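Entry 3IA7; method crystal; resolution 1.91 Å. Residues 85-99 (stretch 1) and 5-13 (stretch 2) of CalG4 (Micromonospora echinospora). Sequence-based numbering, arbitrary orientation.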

# COMPACT_ATOMS: atom_id res chain seq x y z
N ARG A 85 -22.57 6.46 -23.27
CA ARG A 85 -22.88 7.69 -22.54
C ARG A 85 -21.85 8.02 -21.47
O ARG A 85 -21.48 9.18 -21.30
CB ARG A 85 -24.28 7.69 -21.93
CG ARG A 85 -25.44 7.72 -22.94
CD ARG A 85 -26.76 8.05 -22.26
NE ARG A 85 -27.13 7.09 -21.22
CZ ARG A 85 -27.82 5.97 -21.44
NH1 ARG A 85 -28.23 5.66 -22.67
NH2 ARG A 85 -28.11 5.16 -20.42
N GLU A 86 -21.39 7.00 -20.75
CA GLU A 86 -20.38 7.19 -19.71
C GLU A 86 -19.05 7.66 -20.31
O GLU A 86 -18.40 8.58 -19.75
CB GLU A 86 -20.13 5.86 -18.94
CG GLU A 86 -19.25 6.04 -17.66
CD GLU A 86 -19.98 6.69 -16.50
OE1 GLU A 86 -21.02 7.35 -16.70
OE2 GLU A 86 -19.49 6.55 -15.35
N ASN A 87 -18.63 7.04 -21.43
CA ASN A 87 -17.47 7.56 -22.18
C ASN A 87 -17.67 9.04 -22.54
O ASN A 87 -16.76 9.86 -22.36
CB ASN A 87 -17.25 6.73 -23.44
CG ASN A 87 -16.35 5.54 -23.18
OD1 ASN A 87 -15.15 5.64 -23.37
ND2 ASN A 87 -16.91 4.43 -22.65
N VAL A 88 -18.84 9.36 -23.08
CA VAL A 88 -19.16 10.76 -23.46
C VAL A 88 -19.16 11.74 -22.25
O VAL A 88 -18.70 12.90 -22.35
CB VAL A 88 -20.50 10.84 -24.25
CG1 VAL A 88 -20.94 12.30 -24.47
CG2 VAL A 88 -20.37 10.15 -25.63
N ALA A 89 -19.66 11.28 -21.11
CA ALA A 89 -19.65 12.09 -19.88
C ALA A 89 -18.22 12.52 -19.51
O ALA A 89 -17.99 13.69 -19.20
CB ALA A 89 -20.33 11.31 -18.73
N ILE A 90 -17.30 11.58 -19.59
CA ILE A 90 -15.87 11.80 -19.28
C ILE A 90 -15.22 12.71 -20.32
O ILE A 90 -14.53 13.70 -19.97
CB ILE A 90 -15.12 10.43 -19.19
CG1 ILE A 90 -15.57 9.67 -17.90
CG2 ILE A 90 -13.55 10.65 -19.18
CD1 ILE A 90 -15.29 8.21 -17.95
N LEU A 91 -15.47 12.39 -21.59
CA LEU A 91 -14.98 13.20 -22.71
C LEU A 91 -15.43 14.68 -22.59
O LEU A 91 -14.61 15.61 -22.65
CB LEU A 91 -15.49 12.53 -24.03
CG LEU A 91 -15.20 13.15 -25.40
CD1 LEU A 91 -13.72 13.06 -25.66
CD2 LEU A 91 -15.95 12.32 -26.42
N ARG A 92 -16.72 14.91 -22.38
CA ARG A 92 -17.21 16.29 -22.25
C ARG A 92 -16.59 17.00 -21.04
O ARG A 92 -16.29 18.19 -21.14
CB ARG A 92 -18.75 16.37 -22.14
CG ARG A 92 -19.47 15.94 -23.47
CD ARG A 92 -20.98 15.96 -23.32
NE ARG A 92 -21.61 15.46 -24.54
CZ ARG A 92 -22.92 15.27 -24.67
NH1 ARG A 92 -23.76 15.53 -23.65
NH2 ARG A 92 -23.37 14.82 -25.83
N ALA A 93 -16.48 16.31 -19.89
CA ALA A 93 -15.96 16.95 -18.66
C ALA A 93 -14.51 17.39 -18.87
O ALA A 93 -14.14 18.46 -18.44
CB ALA A 93 -15.97 16.01 -17.48
N ALA A 94 -13.71 16.52 -19.46
CA ALA A 94 -12.28 16.78 -19.70
C ALA A 94 -12.11 17.95 -20.68
O ALA A 94 -11.31 18.85 -20.44
CB ALA A 94 -11.61 15.57 -20.25
N GLU A 95 -12.89 17.94 -21.76
CA GLU A 95 -12.82 19.06 -22.75
C GLU A 95 -13.24 20.40 -22.16
O GLU A 95 -12.56 21.42 -22.36
CB GLU A 95 -13.63 18.72 -23.97
CG GLU A 95 -13.00 17.54 -24.76
CD GLU A 95 -13.59 17.40 -26.15
OE1 GLU A 95 -14.04 18.40 -26.71
OE2 GLU A 95 -13.55 16.32 -26.74
N GLU A 96 -14.33 20.40 -21.41
CA GLU A 96 -14.82 21.61 -20.77
C GLU A 96 -13.76 22.15 -19.78
O GLU A 96 -13.46 23.34 -19.79
CB GLU A 96 -16.17 21.34 -20.07
CG GLU A 96 -16.87 22.57 -19.43
CD GLU A 96 -16.10 23.14 -18.26
OE1 GLU A 96 -15.74 22.41 -17.31
OE2 GLU A 96 -15.84 24.37 -18.28
N ALA A 97 -13.20 21.27 -18.96
CA ALA A 97 -12.22 21.65 -17.95
C ALA A 97 -10.86 22.11 -18.49
O ALA A 97 -10.29 23.05 -17.95
CB ALA A 97 -12.00 20.55 -16.93
N LEU A 98 -10.36 21.46 -19.51
CA LEU A 98 -9.06 21.83 -20.05
C LEU A 98 -9.19 22.94 -21.11
O LEU A 98 -8.29 23.78 -21.27
CB LEU A 98 -8.35 20.60 -20.60
CG LEU A 98 -7.67 19.64 -19.61
CD1 LEU A 98 -6.46 20.24 -18.99
CD2 LEU A 98 -8.62 19.12 -18.49
N GLY A 99 -10.33 22.98 -21.82
CA GLY A 99 -10.60 24.10 -22.75
C GLY A 99 -9.45 24.35 -23.73
O GLY A 99 -9.04 23.45 -24.44
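Stretch 2 (5-13) RHILFANVQ

How does stretch 2 run over the helix? Residues 6-10 form an extended strand, followed by a loop through Gln-13, and the strand lies nearly antiparallel to helix 85-98, with 155° between their N-to-C directions and a closest axis approach of 10.3 Å. The tightest backbone register pairs Ala-10 with Ile-90, whose CA atoms are 7.1 Å apart. Because the directions oppose, His-6 lies near the end of the helix at Leu-98, while Val-12 reaches back to Glu-86.

Which apolar side chains pack together? In the strand, alternate residues His-6, Leu-8 and Ala-10 point toward the helix, which answers with Glu-86, Ile-90, Ala-94 and Leu-98, spaced four apart and so falling along one side. Ile-90 CG2 rests 3.9 Å from Ala-10 CB, a close fit between a branched side chain and a small one. Leu-8 touches two helix residues: its CD2 is 4.4 Å from Ala-94 CB, and its CD1 is 4.5 Å from Leu-98 CD2. Beyond the strand, Ile-90 CD1 lies 4.5 Å from Val-12 CB.

What do the polar groups contribute? No hydrogen bond crosses between the stretches, so they meet through van der Waals packing. Leu-98 CD1 approaches His-6 CE1 obliquely at 3.6 Å, and Glu-86 OE2 comes within 3.7 Å of Val-12 CG2; this carboxylate is hydrogen-bonded elsewhere in the structure. Ile-90 CD1 also reaches the backbone, 3.6 Å from Asn-11 O.

How does each backbone keep its shape here? The helix is held by successive i-to-i+4 bonds, such as Ala-94 N to Ile-90 O at 3.0 Å, and Gly-99 leaves it with positive phi. In the loop, where Asn-11 points its CA-to-CB bond away from the helix, Val-12 N donates to Asn-11 OD1 at 2.8 Å.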

# COMPACT_ATOMS: atom_id res chain seq x y z
N ARG A 5 5.77 17.59 -17.08
CA ARG A 5 4.74 17.44 -18.07
C ARG A 5 3.35 17.51 -17.43
O ARG A 5 3.17 17.21 -16.30
CB ARG A 5 4.90 16.17 -18.88
CG ARG A 5 6.32 15.76 -19.15
CD ARG A 5 7.02 16.68 -20.03
NE ARG A 5 6.32 16.83 -21.27
CZ ARG A 5 6.64 16.23 -22.40
NH1 ARG A 5 5.91 16.42 -23.48
NH2 ARG A 5 7.65 15.44 -22.43
N HIS A 6 2.38 17.93 -18.21
CA HIS A 6 1.01 17.95 -17.74
C HIS A 6 0.35 16.67 -18.26
O HIS A 6 0.20 16.46 -19.48
CB HIS A 6 0.26 19.19 -18.24
CG HIS A 6 -1.14 19.28 -17.69
ND1 HIS A 6 -2.07 20.18 -18.17
CD2 HIS A 6 -1.76 18.58 -16.72
CE1 HIS A 6 -3.20 20.04 -17.49
NE2 HIS A 6 -3.04 19.08 -16.60
N ILE A 7 0.01 15.79 -17.32
CA ILE A 7 -0.47 14.49 -17.72
C ILE A 7 -1.92 14.34 -17.26
O ILE A 7 -2.20 14.49 -16.06
CB ILE A 7 0.42 13.37 -17.11
CG1 ILE A 7 1.89 13.52 -17.63
CG2 ILE A 7 -0.20 12.01 -17.51
CD1 ILE A 7 2.87 12.44 -17.12
N LEU A 8 -2.83 14.07 -18.18
CA LEU A 8 -4.24 13.87 -17.79
C LEU A 8 -4.62 12.39 -17.74
O LEU A 8 -4.30 11.63 -18.69
CB LEU A 8 -5.18 14.62 -18.71
CG LEU A 8 -6.65 14.21 -18.54
CD1 LEU A 8 -7.21 15.02 -17.38
CD2 LEU A 8 -7.42 14.49 -19.79
N PHE A 9 -5.23 11.98 -16.63
CA PHE A 9 -5.79 10.62 -16.52
C PHE A 9 -7.29 10.69 -16.70
O PHE A 9 -7.99 11.43 -16.02
CB PHE A 9 -5.50 10.02 -15.15
CG PHE A 9 -4.12 9.49 -14.98
CD1 PHE A 9 -3.01 10.33 -15.02
CD2 PHE A 9 -3.93 8.14 -14.70
CE1 PHE A 9 -1.70 9.82 -14.84
CE2 PHE A 9 -2.63 7.61 -14.50
CZ PHE A 9 -1.51 8.47 -14.59
N ALA A 10 -7.80 9.91 -17.62
CA ALA A 10 -9.27 9.74 -17.77
C ALA A 10 -9.65 8.35 -17.29
O ALA A 10 -9.17 7.32 -17.86
CB ALA A 10 -9.68 9.94 -19.25
N ASN A 11 -10.53 8.27 -16.27
CA ASN A 11 -10.93 6.99 -15.74
C ASN A 11 -12.41 6.99 -15.37
O ASN A 11 -13.03 8.06 -15.17
CB ASN A 11 -10.10 6.60 -14.48
CG ASN A 11 -9.95 5.05 -14.31
OD1 ASN A 11 -10.68 4.24 -14.91
ND2 ASN A 11 -8.95 4.67 -13.57
N VAL A 12 -12.99 5.80 -15.34
CA VAL A 12 -14.37 5.63 -14.91
C VAL A 12 -14.37 5.54 -13.36
O VAL A 12 -13.33 5.31 -12.74
CB VAL A 12 -15.05 4.40 -15.59
CG1 VAL A 12 -14.34 3.14 -15.19
CG2 VAL A 12 -16.54 4.29 -15.17
N GLN A 13 -15.51 5.74 -12.73
CA GLN A 13 -15.53 5.58 -11.28
C GLN A 13 -15.56 4.07 -10.98
O GLN A 13 -15.93 3.26 -11.82
CB GLN A 13 -16.66 6.39 -10.64
CG GLN A 13 -18.00 6.01 -11.05
CD GLN A 13 -19.10 6.49 -10.08
OE1 GLN A 13 -18.90 7.29 -9.10
NE2 GLN A 13 -20.29 6.02 -10.38